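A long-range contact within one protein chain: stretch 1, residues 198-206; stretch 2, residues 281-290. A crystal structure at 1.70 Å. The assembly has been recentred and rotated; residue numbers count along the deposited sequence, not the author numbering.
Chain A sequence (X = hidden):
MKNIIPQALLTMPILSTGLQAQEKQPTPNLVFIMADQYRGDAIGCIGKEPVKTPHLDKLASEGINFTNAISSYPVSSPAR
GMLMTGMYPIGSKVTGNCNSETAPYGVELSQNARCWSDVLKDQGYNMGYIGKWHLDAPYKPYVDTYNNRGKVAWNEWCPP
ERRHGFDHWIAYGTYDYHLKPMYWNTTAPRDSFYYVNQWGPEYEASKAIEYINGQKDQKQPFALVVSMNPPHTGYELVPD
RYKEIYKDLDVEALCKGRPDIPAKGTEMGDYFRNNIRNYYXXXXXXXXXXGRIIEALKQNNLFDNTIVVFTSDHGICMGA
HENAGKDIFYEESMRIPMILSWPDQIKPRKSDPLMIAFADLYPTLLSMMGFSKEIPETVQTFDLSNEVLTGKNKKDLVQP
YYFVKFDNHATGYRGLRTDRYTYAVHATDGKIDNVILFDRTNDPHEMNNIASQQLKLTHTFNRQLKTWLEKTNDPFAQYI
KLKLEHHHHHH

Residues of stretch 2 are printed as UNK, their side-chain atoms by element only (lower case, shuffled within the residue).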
# COMPACT_ATOMS: atom_id res chain seq x y z
N GLN A 198 -6.34 -1.16 -16.98
CA GLN A 198 -5.13 -0.91 -17.75
C GLN A 198 -4.32 0.13 -16.99
O GLN A 198 -4.89 0.95 -16.26
CB GLN A 198 -5.51 -0.38 -19.14
CG GLN A 198 -4.34 0.04 -20.01
CD GLN A 198 -4.74 0.22 -21.47
OE1 GLN A 198 -5.79 0.80 -21.77
NE2 GLN A 198 -3.91 -0.28 -22.38
N TRP A 199 -3.00 0.10 -17.15
CA TRP A 199 -2.14 1.06 -16.45
C TRP A 199 -2.50 2.47 -16.92
O TRP A 199 -2.65 2.71 -18.11
CB TRP A 199 -0.67 0.75 -16.72
CG TRP A 199 0.30 1.45 -15.79
CD1 TRP A 199 0.22 1.55 -14.43
CD2 TRP A 199 1.52 2.11 -16.17
NE1 TRP A 199 1.31 2.23 -13.93
CE2 TRP A 199 2.13 2.58 -14.98
CE3 TRP A 199 2.16 2.34 -17.39
CZ2 TRP A 199 3.34 3.27 -14.98
CZ3 TRP A 199 3.38 3.03 -17.39
CH2 TRP A 199 3.95 3.48 -16.19
N GLY A 200 -2.64 3.39 -15.97
CA GLY A 200 -3.01 4.76 -16.29
C GLY A 200 -2.38 5.37 -17.53
O GLY A 200 -3.09 5.74 -18.47
N PRO A 201 -1.04 5.49 -17.57
CA PRO A 201 -0.32 6.07 -18.71
C PRO A 201 -0.64 5.39 -20.04
O PRO A 201 -0.64 6.03 -21.08
CB PRO A 201 1.14 5.90 -18.32
CG PRO A 201 1.09 6.05 -16.83
CD PRO A 201 -0.10 5.18 -16.48
N GLU A 202 -0.91 4.09 -19.98
CA GLU A 202 -1.24 3.31 -21.17
C GLU A 202 -2.59 3.73 -21.73
O GLU A 202 -2.72 3.97 -22.93
CB GLU A 202 -1.30 1.82 -20.83
CG GLU A 202 -0.01 1.07 -21.05
CD GLU A 202 -0.17 -0.42 -20.80
OE1 GLU A 202 -1.13 -1.01 -21.35
OE2 GLU A 202 0.65 -1.00 -20.06
N TYR A 203 -3.58 3.81 -20.85
CA TYR A 203 -4.93 4.20 -21.25
C TYR A 203 -4.93 5.65 -21.73
O TYR A 203 -5.50 5.98 -22.77
CB TYR A 203 -5.89 4.05 -20.07
CG TYR A 203 -7.30 4.52 -20.37
CD1 TYR A 203 -8.14 3.80 -21.23
CD2 TYR A 203 -7.80 5.68 -19.79
CE1 TYR A 203 -9.43 4.23 -21.50
CE2 TYR A 203 -9.09 6.12 -20.05
CZ TYR A 203 -9.90 5.40 -20.90
OH TYR A 203 -11.17 5.86 -21.16
N GLU A 204 -4.30 6.52 -20.95
CA GLU A 204 -4.23 7.92 -21.29
C GLU A 204 -3.57 8.15 -22.65
O GLU A 204 -4.05 8.95 -23.45
CB GLU A 204 -3.50 8.68 -20.18
CG GLU A 204 -4.37 8.81 -18.94
CD GLU A 204 -3.58 8.92 -17.65
OE1 GLU A 204 -2.34 9.06 -17.71
OE2 GLU A 204 -4.21 8.86 -16.57
N ALA A 205 -2.48 7.44 -22.91
CA ALA A 205 -1.80 7.58 -24.19
C ALA A 205 -2.71 7.08 -25.32
O ALA A 205 -2.72 7.65 -26.41
CB ALA A 205 -0.48 6.80 -24.19
N SER A 206 -3.48 6.03 -25.06
CA SER A 206 -4.39 5.51 -26.07
C SER A 206 -5.49 6.52 -26.39
O SER A 206 -5.85 6.70 -27.56
CB SER A 206 -5.03 4.20 -25.62
OG SER A 206 -4.07 3.17 -25.60
N UNK A 281 11.20 2.40 -12.89
CA UNK A 281 10.31 1.56 -13.70
C UNK A 281 9.13 2.40 -14.18
O UNK A 281 8.75 2.33 -15.35
c UNK A 281 9.81 0.35 -12.88
N UNK A 282 8.56 3.19 -13.28
CA UNK A 282 7.44 4.05 -13.61
C UNK A 282 7.83 5.04 -14.69
O UNK A 282 7.09 5.26 -15.65
s UNK A 282 5.97 3.84 -11.21
c UNK A 282 6.95 4.82 -12.38
N UNK A 283 9.00 5.65 -14.52
CA UNK A 283 9.49 6.62 -15.48
C UNK A 283 9.68 6.00 -16.86
O UNK A 283 9.27 6.58 -17.87
c UNK A 283 11.51 7.96 -16.15
c UNK A 283 10.50 8.22 -13.85
c UNK A 283 10.81 7.26 -15.00
c UNK A 283 11.72 8.91 -13.25
N UNK A 284 10.29 4.83 -16.91
CA UNK A 284 10.49 4.17 -18.19
C UNK A 284 9.15 3.83 -18.83
O UNK A 284 8.99 3.94 -20.05
c UNK A 284 11.45 2.13 -19.33
c UNK A 284 11.35 2.90 -18.02
o UNK A 284 12.67 3.30 -17.62
N UNK A 285 8.17 3.45 -18.01
CA UNK A 285 6.85 3.14 -18.52
C UNK A 285 6.19 4.40 -19.06
O UNK A 285 5.56 4.40 -20.11
N UNK A 286 6.33 5.49 -18.31
CA UNK A 286 5.76 6.77 -18.74
C UNK A 286 6.42 7.15 -20.07
O UNK A 286 5.74 7.56 -21.02
c UNK A 286 5.03 7.71 -16.53
c UNK A 286 6.01 7.87 -17.69
c UNK A 286 5.84 9.25 -18.31
N UNK A 287 7.73 6.98 -20.14
CA UNK A 287 8.51 7.29 -21.33
C UNK A 287 7.97 6.58 -22.57
O UNK A 287 7.79 7.19 -23.63
o UNK A 287 11.20 6.33 -23.08
o UNK A 287 11.21 8.44 -22.45
c UNK A 287 9.97 6.90 -21.12
c UNK A 287 10.86 7.25 -22.30
N UNK A 288 7.70 5.28 -22.44
CA UNK A 288 7.19 4.51 -23.56
C UNK A 288 5.85 5.04 -24.06
O UNK A 288 5.60 5.09 -25.26
o UNK A 288 7.89 0.24 -24.10
o UNK A 288 5.74 -0.05 -23.77
c UNK A 288 7.06 3.03 -23.17
c UNK A 288 6.72 0.68 -24.03
c UNK A 288 6.49 2.16 -24.28
N UNK A 289 4.99 5.45 -23.13
CA UNK A 289 3.69 5.97 -23.54
C UNK A 289 3.80 7.37 -24.13
O UNK A 289 2.99 7.75 -24.98
n UNK A 289 2.65 3.88 -21.00
c UNK A 289 2.72 5.89 -22.36
c UNK A 289 2.24 4.48 -22.12
o UNK A 289 1.54 3.91 -22.96
N UNK A 290 4.80 8.13 -23.71
CA UNK A 290 5.02 9.45 -24.29
C UNK A 290 5.44 9.18 -25.74
O UNK A 290 5.05 9.90 -26.66
c UNK A 290 6.55 11.45 -24.38
c UNK A 290 6.14 10.23 -23.56
c UNK A 290 5.66 10.67 -22.18

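Position 281 carries a single side-chain carbon and nothing beyond it, and that carbon does not reach stretch 1. This is alanine. The CA-to-CB bond of A281 points sideways, and so small a side chain suits a buried place that takes no real part in the contact.

At position 282 one carbon is followed by one sulfur. The closest touch on stretch 1 is made by the backbone, whose O lies 3.6 Å from CH2 of W199, at the edge of the indole and near its plane. The sulfur is the signature of cysteine. C282 has chi1 in the m well, and its small side chain suits a buried site beside the tryptophan.

Position 283 has four carbons, forked at the first, with one arm two carbons long: isoleucine. Its CA-to-CB bond points away from stretch 1, and the bulky, wholly apolar side chain of I283 is buried without touching it.

At position 284 the first carbon carries one oxygen and one carbon, hence threonine. T284 also points away; buried as it is, its hydroxyl is satisfied by a hydrogen bond elsewhere in the structure.

Position 285 shows no side-chain atoms, and here the absence matters. CZ3 of W199 comes within 3.5 Å of the backbone C of 285, and an ideally placed CB would point toward stretch 1 and fall 2.6 Å from W199 CH2, a clash. The residue is glycine. The bare backbone of G285 lets the indole edge press directly against the helix.

Position 286 has one carbon carrying two more, and one of these two lies 4.4 Å from W199 CH2 and 4.3 Å from P201 CG. The compact fork identifies valine. V286 keeps chi1 in the t well, and its short branched side chain offers an apolar surface, through CG2, to both the tryptophan and the proline.

At position 287 two carbons end in two oxygens, a carboxylate on a short stem: aspartate. D287 is out of reach of stretch 1, and both its oxygens are hydrogen-bonded elsewhere in the structure.

Position 288 has three carbons, the third carrying two oxygens: glutamate. The CB of E288 points sideways; the end comes nearer, yet makes no contact. A charged group suits this partly exposed place, and OE2 is hydrogen-bonded elsewhere in the structure.

Position 289 has two carbons, the second bearing one oxygen and one nitrogen. That second carbon is 3.4 Å from P201 O; the oxygen is 3.4 Å from E202 CA and 3.7 Å from A205 CB. This is asparagine. N289 points toward stretch 1 and has the largest covered area. Its ND2 bonds weakly to O of G285, 3.1 Å away, one turn back.

Position 290, again one carbon carrying two, touches nothing on stretch 1 and is valine. V290 points away, its apolar side chain suiting a buried site.

The contact joins two nearly parallel helices, their axes 11° apart and 9.1 Å at closest approach. No hydrogen bond crosses it; packing does the work. W199, at the N-cap position, lays its indole edge along C282, G285 and V286, while the amide of N289 packs against P201, E202 and A205, with W199 CZ3 3.8 Å from its ND2. A205 CB lies 3.7 Å from N289 O, and the CA atoms of A205 and N289 are 5.8 Å apart.

Stretch 2 (281-290) ACITGVDENV
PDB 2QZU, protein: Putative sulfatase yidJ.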